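Local coordinates for protein probable glutathione reductase (Sinorhizobium meliloti, PDB 4DNA) that probably reduces glutathione disulfide to glutathione with NADPH, as an FAD-containing homodimer of the pyridine nucleotide-disulfide oxidoreductase family, at residues Thr428-Met436 with Glu444-Pro452. Residues are numbered along the deposited sequence; the frame is centred on the assembly and turned at random.
Sequences TKDDFDRTM and EELVTMYQP
Lys429 reaches from the short helix 429-433 to the carbonyl of Met449, tying two pieces of the dimerisation domain: a helix begun by a capping box (Thr428 and Asp431) and the chain leading to strand 454-457. Its NZ donates to Met449 O at 2.8 Å from above the carbonyl plane, 51° out of it. The long chain sets off with CG anti to the backbone N (chi1 179°) and bends at chi2 and chi4, which brings the ammonium to Met449 O and, one helical turn on, into a salt bridge with Asp433 OD1; Tyr371 of strand 367-375 adds a cation-pi contact. A methionine in its place would probably leave the Asp433 carboxylate without its positive mate and Met449 O without this donor.

Nonpolar side chains pack here largely against backbone carbonyls. The Phe432 ring edge, at CD2, meets Leu446 O at 3.7 Å, while CE2 of Phe432 only grazes CB of Leu446; large and nonpolar, both suit a buried place against Leu393. Compact, branched Val447 fits close to the backbone of 432-435, its CB 3.4 Å from Phe432 O.

Toward the second subunit, whose Met322 touches Tyr450, Asp433 and Tyr450 pass in opposite directions, carboxylate nearly perpendicular (80°) to ring. Asp433, the negative mate of Lys429, also sets OD2 against the weakly positive C-H edge of Tyr450, 3.5 Å from CD1.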
loop_
_atom_site.group_PDB
_atom_site.type_symbol
_atom_site.label_atom_id
_atom_site.label_comp_id
_atom_site.label_asym_id
_atom_site.label_seq_id
_atom_site.Cartn_x
_atom_site.Cartn_y
_atom_site.Cartn_z
ATOM N N THR A 428 -12.937 4.238 -15.580
ATOM C CA THR A 428 -12.685 3.514 -16.817
ATOM C C THR A 428 -11.211 3.191 -16.938
ATOM O O THR A 428 -10.388 3.858 -16.307
ATOM C CB THR A 428 -13.120 4.327 -18.045
ATOM O OG1 THR A 428 -12.399 5.567 -18.088
ATOM C CG2 THR A 428 -14.613 4.603 -18.006
ATOM N N LYS A 429 -10.879 2.187 -17.757
ATOM C CA LYS A 429 -9.487 1.785 -18.020
ATOM C C LYS A 429 -8.700 2.980 -18.540
ATOM O O LYS A 429 -7.480 3.068 -18.405
ATOM C CB LYS A 429 -9.440 0.612 -19.020
ATOM C CG LYS A 429 -8.046 0.098 -19.408
ATOM C CD LYS A 429 -7.219 -0.357 -18.209
ATOM C CE LYS A 429 -5.847 -0.888 -18.577
ATOM N NZ LYS A 429 -4.921 0.141 -19.111
ATOM N N ASP A 430 -9.429 3.921 -19.117
ATOM C CA ASP A 430 -8.839 5.145 -19.619
ATOM C C ASP A 430 -8.421 6.076 -18.478
ATOM O O ASP A 430 -7.279 6.534 -18.494
ATOM C CB ASP A 430 -9.753 5.780 -20.669
ATOM C CG ASP A 430 -10.067 4.806 -21.797
ATOM O OD1 ASP A 430 -9.183 4.556 -22.639
ATOM O OD2 ASP A 430 -11.175 4.240 -21.807
ATOM N N ASP A 431 -9.287 6.311 -17.481
ATOM C CA ASP A 431 -8.883 7.061 -16.272
ATOM C C ASP A 431 -7.558 6.545 -15.734
ATOM O O ASP A 431 -6.684 7.333 -15.325
ATOM C CB ASP A 431 -9.904 6.932 -15.135
ATOM C CG ASP A 431 -11.286 7.444 -15.506
ATOM O OD1 ASP A 431 -11.368 8.513 -16.151
ATOM O OD2 ASP A 431 -12.287 6.781 -15.134
ATOM N N PHE A 432 -7.424 5.215 -15.724
ATOM C CA PHE A 432 -6.194 4.575 -15.264
ATOM C C PHE A 432 -4.991 4.960 -16.127
ATOM O O PHE A 432 -3.935 5.297 -15.590
ATOM C CB PHE A 432 -6.308 3.059 -15.286
ATOM C CG PHE A 432 -6.916 2.456 -14.064
ATOM C CD1 PHE A 432 -8.232 2.741 -13.697
ATOM C CD2 PHE A 432 -6.205 1.525 -13.323
ATOM C CE1 PHE A 432 -8.803 2.138 -12.595
ATOM C CE2 PHE A 432 -6.780 0.910 -12.219
ATOM C CZ PHE A 432 -8.078 1.225 -11.852
ATOM N N ASP A 433 -5.146 4.893 -17.452
ATOM C CA ASP A 433 -4.026 5.144 -18.361
ATOM C C ASP A 433 -3.558 6.597 -18.364
ATOM O O ASP A 433 -2.374 6.850 -18.525
ATOM C CB ASP A 433 -4.339 4.642 -19.767
ATOM C CG ASP A 433 -4.556 3.134 -19.812
ATOM O OD1 ASP A 433 -4.626 2.508 -18.748
ATOM O OD2 ASP A 433 -4.652 2.559 -20.907
ATOM N N ARG A 434 -4.487 7.532 -18.154
ATOM C CA ARG A 434 -4.194 8.974 -18.051
ATOM C C ARG A 434 -3.470 9.327 -16.749
ATOM O O ARG A 434 -2.960 10.450 -16.608
ATOM C CB ARG A 434 -5.477 9.830 -18.119
ATOM C CG ARG A 434 -6.556 9.383 -19.101
ATOM C CD ARG A 434 -7.674 10.407 -19.358
ATOM N NE ARG A 434 -7.893 11.387 -18.281
ATOM C CZ ARG A 434 -7.600 12.690 -18.372
ATOM N NH1 ARG A 434 -7.075 13.187 -19.490
ATOM N NH2 ARG A 434 -7.827 13.502 -17.342
ATOM N N THR A 435 -3.461 8.385 -15.800
ATOM C CA THR A 435 -2.882 8.600 -14.474
ATOM C C THR A 435 -1.382 8.364 -14.533
ATOM O O THR A 435 -0.935 7.246 -14.812
ATOM C CB THR A 435 -3.490 7.655 -13.420
ATOM O OG1 THR A 435 -4.913 7.796 -13.407
ATOM C CG2 THR A 435 -2.954 7.970 -12.054
HETATM N N MSE A 436 -0.611 9.417 -14.277
HETATM C CA MSE A 436 0.836 9.357 -14.363
HETATM C C MSE A 436 1.327 8.348 -13.386
HETATM O O MSE A 436 0.766 8.196 -12.302
HETATM C CB MSE A 436 1.374 10.717 -13.970
HETATM C CG MSE A 436 2.888 10.803 -14.114
HETATM SE SE MSE A 436 3.417 10.675 -16.016
HETATM C CE MSE A 436 2.169 11.997 -16.792
ATOM N N GLU A 444 2.339 1.045 -10.067
ATOM C CA GLU A 444 2.440 1.640 -11.403
ATOM C C GLU A 444 2.187 0.649 -12.549
ATOM O O GLU A 444 1.934 1.056 -13.694
ATOM C CB GLU A 444 3.770 2.333 -11.609
ATOM C CG GLU A 444 4.967 1.460 -11.340
ATOM C CD GLU A 444 6.253 2.204 -11.593
ATOM O OE1 GLU A 444 6.315 2.923 -12.612
ATOM O OE2 GLU A 444 7.189 2.090 -10.775
ATOM N N GLU A 445 2.255 -0.645 -12.249
ATOM C CA GLU A 445 1.937 -1.660 -13.252
ATOM C C GLU A 445 0.458 -1.641 -13.659
ATOM O O GLU A 445 0.112 -2.102 -14.750
ATOM C CB GLU A 445 2.337 -3.057 -12.773
ATOM C CG GLU A 445 3.777 -3.174 -12.307
ATOM C CD GLU A 445 4.773 -2.991 -13.420
ATOM O OE1 GLU A 445 4.378 -3.172 -14.593
ATOM O OE2 GLU A 445 5.945 -2.668 -13.113
ATOM N N LEU A 446 -0.402 -1.115 -12.784
ATOM C CA LEU A 446 -1.830 -0.981 -13.091
ATOM C C LEU A 446 -2.105 0.182 -14.049
ATOM O O LEU A 446 -3.122 0.182 -14.747
ATOM C CB LEU A 446 -2.659 -0.811 -11.821
ATOM C CG LEU A 446 -2.786 -1.949 -10.808
ATOM C CD1 LEU A 446 -2.976 -1.364 -9.418
ATOM C CD2 LEU A 446 -3.943 -2.866 -11.148
ATOM N N VAL A 447 -1.199 1.156 -14.109
ATOM C CA VAL A 447 -1.453 2.343 -14.938
ATOM C C VAL A 447 -0.682 2.418 -16.258
ATOM O O VAL A 447 -0.823 3.389 -17.000
ATOM C CB VAL A 447 -1.334 3.678 -14.155
ATOM C CG1 VAL A 447 -2.247 3.669 -12.948
ATOM C CG2 VAL A 447 0.105 3.964 -13.757
ATOM N N THR A 448 0.103 1.400 -16.578
ATOM C CA THR A 448 0.825 1.436 -17.854
ATOM C C THR A 448 0.556 0.272 -18.819
ATOM O O THR A 448 1.222 0.169 -19.850
ATOM C CB THR A 448 2.350 1.587 -17.660
ATOM O OG1 THR A 448 2.838 0.501 -16.878
ATOM C CG2 THR A 448 2.681 2.886 -16.958
HETATM N N MSE A 449 -0.410 -0.589 -18.509
HETATM C CA MSE A 449 -0.741 -1.699 -19.413
HETATM C C MSE A 449 -1.710 -1.207 -20.451
HETATM O O MSE A 449 -2.923 -1.425 -20.362
HETATM C CB MSE A 449 -1.281 -2.897 -18.661
HETATM C CG MSE A 449 -0.195 -3.490 -17.795
HETATM SE SE MSE A 449 -1.062 -4.977 -16.849
HETATM C CE MSE A 449 -2.235 -4.135 -15.484
ATOM N N TYR A 450 -1.161 -0.532 -21.453
ATOM C CA TYR A 450 -1.945 0.164 -22.460
ATOM C C TYR A 450 -2.609 -0.800 -23.419
ATOM O O TYR A 450 -3.629 -0.489 -24.014
ATOM C CB TYR A 450 -1.040 1.139 -23.208
ATOM C CG TYR A 450 -0.440 2.193 -22.300
ATOM C CD1 TYR A 450 -1.258 2.969 -21.472
ATOM C CD2 TYR A 450 0.936 2.423 -22.266
ATOM C CE1 TYR A 450 -0.724 3.932 -20.638
ATOM C CE2 TYR A 450 1.479 3.390 -21.437
ATOM C CZ TYR A 450 0.644 4.139 -20.622
ATOM O OH TYR A 450 1.151 5.101 -19.784
ATOM N N GLN A 451 -2.003 -1.976 -23.558
ATOM C CA GLN A 451 -2.517 -3.041 -24.402
ATOM C C GLN A 451 -3.044 -4.144 -23.514
ATOM O O GLN A 451 -2.422 -4.456 -22.483
ATOM C CB GLN A 451 -1.406 -3.583 -25.296
ATOM C CG GLN A 451 -0.752 -2.526 -26.172
ATOM C CD GLN A 451 -1.771 -1.728 -26.970
ATOM O OE1 GLN A 451 -2.959 -2.085 -27.029
ATOM N NE2 GLN A 451 -1.320 -0.634 -27.585
ATOM N N PRO A 452 -4.192 -4.735 -23.894
ATOM C CA PRO A 452 -4.708 -5.838 -23.112
ATOM C C PRO A 452 -3.818 -7.050 -23.309
ATOM O O PRO A 452 -3.116 -7.164 -24.312
ATOM C CB PRO A 452 -6.104 -6.079 -23.687
ATOM C CG PRO A 452 -6.388 -4.930 -24.584
ATOM C CD PRO A 452 -5.049 -4.446 -25.052
#